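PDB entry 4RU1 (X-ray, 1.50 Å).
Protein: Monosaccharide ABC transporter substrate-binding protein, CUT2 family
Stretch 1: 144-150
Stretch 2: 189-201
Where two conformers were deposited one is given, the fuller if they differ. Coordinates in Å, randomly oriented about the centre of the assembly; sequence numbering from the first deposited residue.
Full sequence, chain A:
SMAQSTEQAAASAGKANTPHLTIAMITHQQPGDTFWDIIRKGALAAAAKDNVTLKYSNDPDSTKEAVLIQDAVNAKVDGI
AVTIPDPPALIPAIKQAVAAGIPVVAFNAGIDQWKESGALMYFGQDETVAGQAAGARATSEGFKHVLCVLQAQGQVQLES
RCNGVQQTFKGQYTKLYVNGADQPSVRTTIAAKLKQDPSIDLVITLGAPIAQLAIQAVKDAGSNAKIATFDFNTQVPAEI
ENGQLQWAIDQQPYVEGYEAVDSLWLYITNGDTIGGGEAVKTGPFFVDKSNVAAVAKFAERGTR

Stretch 1 (144-150) KHVLCVL
Stretch 2 (189-201) TIAAKLKQDPSID

Strand 145-150 and helix 189-196 run nearly antiparallel (163°), their axes 11.3 Å apart at closest approach; the two stretches together bury 470 Å², both sides summed. The CA atoms of Val 149 and Ile 190 lie 8.2 Å apart, those of His 145 and Ile 200 only 4.9 Å, so the tightest contact falls beyond the helix, at a type I turn from Asp 197 to Ile 200 (Ile 200 N to Asp 197 O, 3.0 Å).

His 145 (phi/psi -146/101, chi1 t, chi2 -179°) covers the most surface; imidazole suits it, offering a donor at its edge and a face for aliphatic carbon. Its ND1 donates to Ser 199 OG (2.8 Å), near the ring plane; Ser 199 OG (chi1 p) in turn donates a hydrogen bond to Asp 197 OD1 (2.7 Å). Ile 200 (m, t) lays CG1 over one ring face, 3.7 Å from the centroid.

Asp 201 (-117/-11, chi1 p, chi2 -6°) has a carboxylate that can accept from two successive amides: Lys 144 N to OD2 and His 145 N to OD1, each 2.9 Å. Its own N returns a bond to His 145 O (3.1 Å).

Leu 147 (t, p) directs its CA-to-CB bond toward the second stretch, as His 145 and Val 149 do, packing CB against Ile 200 CG2 (3.8 Å) and CD2 against Lys 193 CG (4.0 Å) and Leu 194 CD2 (4.3 Å). Farther along, Val 149 CG1 (chi1 t) meets Ile 190 CD1 (m, t) at 4.1 Å, filling buried apolar space.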

# COMPACT_ATOMS: atom_id res chain seq x y z
N LYS A 144 22.62 -10.65 -5.46
CA LYS A 144 22.81 -11.00 -6.88
C LYS A 144 21.56 -11.51 -7.61
O LYS A 144 21.59 -11.58 -8.80
CB LYS A 144 23.86 -12.13 -7.01
CG LYS A 144 25.24 -11.91 -6.35
CD LYS A 144 26.00 -10.70 -6.90
CE LYS A 144 27.30 -10.45 -6.11
NZ LYS A 144 27.58 -9.00 -5.93
N HIS A 145 20.57 -12.05 -6.87
CA HIS A 145 19.39 -12.64 -7.47
C HIS A 145 18.17 -12.40 -6.57
O HIS A 145 17.96 -13.06 -5.58
CB HIS A 145 19.59 -14.12 -7.78
CG HIS A 145 18.40 -14.73 -8.46
ND1 HIS A 145 18.31 -16.05 -8.83
CD2 HIS A 145 17.25 -14.15 -8.91
CE1 HIS A 145 17.14 -16.27 -9.41
NE2 HIS A 145 16.47 -15.13 -9.44
N VAL A 146 17.38 -11.39 -6.97
CA VAL A 146 16.18 -11.07 -6.18
C VAL A 146 14.90 -11.75 -6.69
O VAL A 146 14.72 -11.91 -7.90
CB VAL A 146 15.95 -9.55 -6.16
CG1 VAL A 146 15.66 -8.99 -7.53
CG2 VAL A 146 14.83 -9.16 -5.17
N LEU A 147 14.07 -12.22 -5.75
CA LEU A 147 12.70 -12.69 -6.00
C LEU A 147 11.76 -11.69 -5.45
O LEU A 147 11.73 -11.42 -4.22
CB LEU A 147 12.53 -14.01 -5.26
CG LEU A 147 11.18 -14.63 -5.41
CD1 LEU A 147 10.94 -15.05 -6.84
CD2 LEU A 147 11.02 -15.84 -4.49
N CYS A 148 10.95 -11.11 -6.33
CA CYS A 148 9.90 -10.16 -5.90
C CYS A 148 8.59 -10.92 -5.84
O CYS A 148 8.21 -11.56 -6.82
CB CYS A 148 9.75 -9.06 -6.90
SG CYS A 148 11.05 -7.84 -6.76
N VAL A 149 7.92 -10.89 -4.69
CA VAL A 149 6.70 -11.70 -4.43
C VAL A 149 5.53 -10.77 -4.45
O VAL A 149 5.53 -9.80 -3.72
CB VAL A 149 6.80 -12.50 -3.14
CG1 VAL A 149 5.50 -13.30 -2.91
CG2 VAL A 149 8.02 -13.42 -3.21
N LEU A 150 4.57 -11.05 -5.32
CA LEU A 150 3.37 -10.21 -5.48
C LEU A 150 2.15 -10.99 -5.04
O LEU A 150 1.93 -12.08 -5.57
CB LEU A 150 3.15 -9.78 -6.96
CG LEU A 150 4.29 -8.98 -7.53
CD1 LEU A 150 5.18 -9.87 -8.38
CD2 LEU A 150 3.73 -7.86 -8.43
N THR A 189 4.54 -22.02 -1.54
CA THR A 189 4.90 -21.62 -2.89
C THR A 189 6.24 -20.92 -2.77
O THR A 189 7.08 -21.06 -3.65
CB THR A 189 3.81 -20.74 -3.47
OG1 THR A 189 2.61 -21.52 -3.66
CG2 THR A 189 4.14 -20.12 -4.82
N ILE A 190 6.39 -20.02 -1.81
CA ILE A 190 7.70 -19.37 -1.68
C ILE A 190 8.78 -20.40 -1.35
O ILE A 190 9.89 -20.30 -1.85
CB ILE A 190 7.70 -18.23 -0.62
CG1 ILE A 190 6.76 -17.13 -1.07
CG2 ILE A 190 9.10 -17.64 -0.36
CD1 ILE A 190 6.44 -16.07 0.01
N ALA A 191 8.52 -21.31 -0.42
CA ALA A 191 9.58 -22.28 -0.08
C ALA A 191 10.01 -23.13 -1.27
O ALA A 191 11.20 -23.38 -1.43
CB ALA A 191 9.04 -23.23 0.97
N ALA A 192 9.06 -23.56 -2.06
CA ALA A 192 9.31 -24.36 -3.27
C ALA A 192 10.20 -23.59 -4.26
O ALA A 192 11.18 -24.12 -4.76
CB ALA A 192 7.99 -24.82 -3.87
N LYS A 193 9.90 -22.32 -4.49
CA LYS A 193 10.66 -21.52 -5.41
C LYS A 193 12.09 -21.39 -4.90
O LYS A 193 13.04 -21.52 -5.65
CB LYS A 193 9.99 -20.15 -5.61
CG LYS A 193 10.80 -19.24 -6.50
CD LYS A 193 10.54 -19.49 -7.98
CE LYS A 193 11.84 -19.58 -8.78
NZ LYS A 193 12.59 -20.85 -8.58
N LEU A 194 12.26 -21.16 -3.58
CA LEU A 194 13.62 -21.05 -3.03
C LEU A 194 14.41 -22.35 -3.15
O LEU A 194 15.64 -22.33 -3.45
CB LEU A 194 13.55 -20.63 -1.53
CG LEU A 194 12.99 -19.21 -1.40
CD1 LEU A 194 12.84 -18.79 0.07
CD2 LEU A 194 13.79 -18.13 -2.15
N LYS A 195 13.75 -23.48 -2.88
CA LYS A 195 14.43 -24.79 -2.98
C LYS A 195 14.85 -25.10 -4.42
O LYS A 195 15.87 -25.72 -4.72
CB LYS A 195 13.45 -25.92 -2.48
CG LYS A 195 13.51 -26.20 -1.01
CD LYS A 195 12.92 -27.58 -0.70
CE LYS A 195 13.93 -28.69 -0.95
NZ LYS A 195 13.49 -29.98 -0.33
N GLN A 196 13.99 -24.68 -5.35
CA GLN A 196 14.20 -24.98 -6.76
C GLN A 196 15.33 -24.15 -7.30
O GLN A 196 15.91 -24.54 -8.29
CB GLN A 196 12.89 -24.77 -7.51
CG GLN A 196 11.88 -25.86 -7.17
CD GLN A 196 10.37 -25.60 -7.48
OE1 GLN A 196 9.95 -24.57 -7.99
NE2 GLN A 196 9.56 -26.56 -7.07
N ASP A 197 15.53 -22.96 -6.77
CA ASP A 197 16.61 -22.12 -7.24
C ASP A 197 17.40 -21.51 -6.06
O ASP A 197 17.12 -20.36 -5.56
CB ASP A 197 16.09 -20.99 -8.11
CG ASP A 197 17.18 -20.29 -8.85
OD1 ASP A 197 18.37 -20.53 -8.56
OD2 ASP A 197 16.85 -19.44 -9.69
N PRO A 198 18.44 -22.19 -5.62
CA PRO A 198 19.19 -21.72 -4.49
C PRO A 198 20.02 -20.46 -4.74
O PRO A 198 20.52 -19.83 -3.78
CB PRO A 198 20.13 -22.91 -4.16
CG PRO A 198 19.50 -24.10 -4.78
CD PRO A 198 18.62 -23.63 -5.90
N SER A 199 20.12 -20.06 -6.03
CA SER A 199 20.74 -18.80 -6.33
C SER A 199 19.97 -17.58 -5.81
O SER A 199 20.54 -16.47 -5.77
CB SER A 199 21.06 -18.69 -7.83
OG SER A 199 19.92 -18.37 -8.62
N ILE A 200 18.67 -17.74 -5.56
CA ILE A 200 17.96 -16.63 -4.99
C ILE A 200 18.51 -16.30 -3.62
O ILE A 200 18.54 -17.13 -2.72
CB ILE A 200 16.42 -16.87 -4.92
CG1 ILE A 200 15.84 -17.17 -6.31
CG2 ILE A 200 15.74 -15.73 -4.19
CD1 ILE A 200 14.47 -17.79 -6.35
N ASP A 201 18.97 -15.05 -3.48
CA ASP A 201 19.58 -14.60 -2.27
C ASP A 201 18.84 -13.47 -1.55
O ASP A 201 19.21 -13.11 -0.46
CB ASP A 201 21.08 -14.24 -2.47
CG ASP A 201 21.33 -13.13 -3.41
OD1 ASP A 201 20.43 -12.60 -4.06
OD2 ASP A 201 22.53 -12.74 -3.49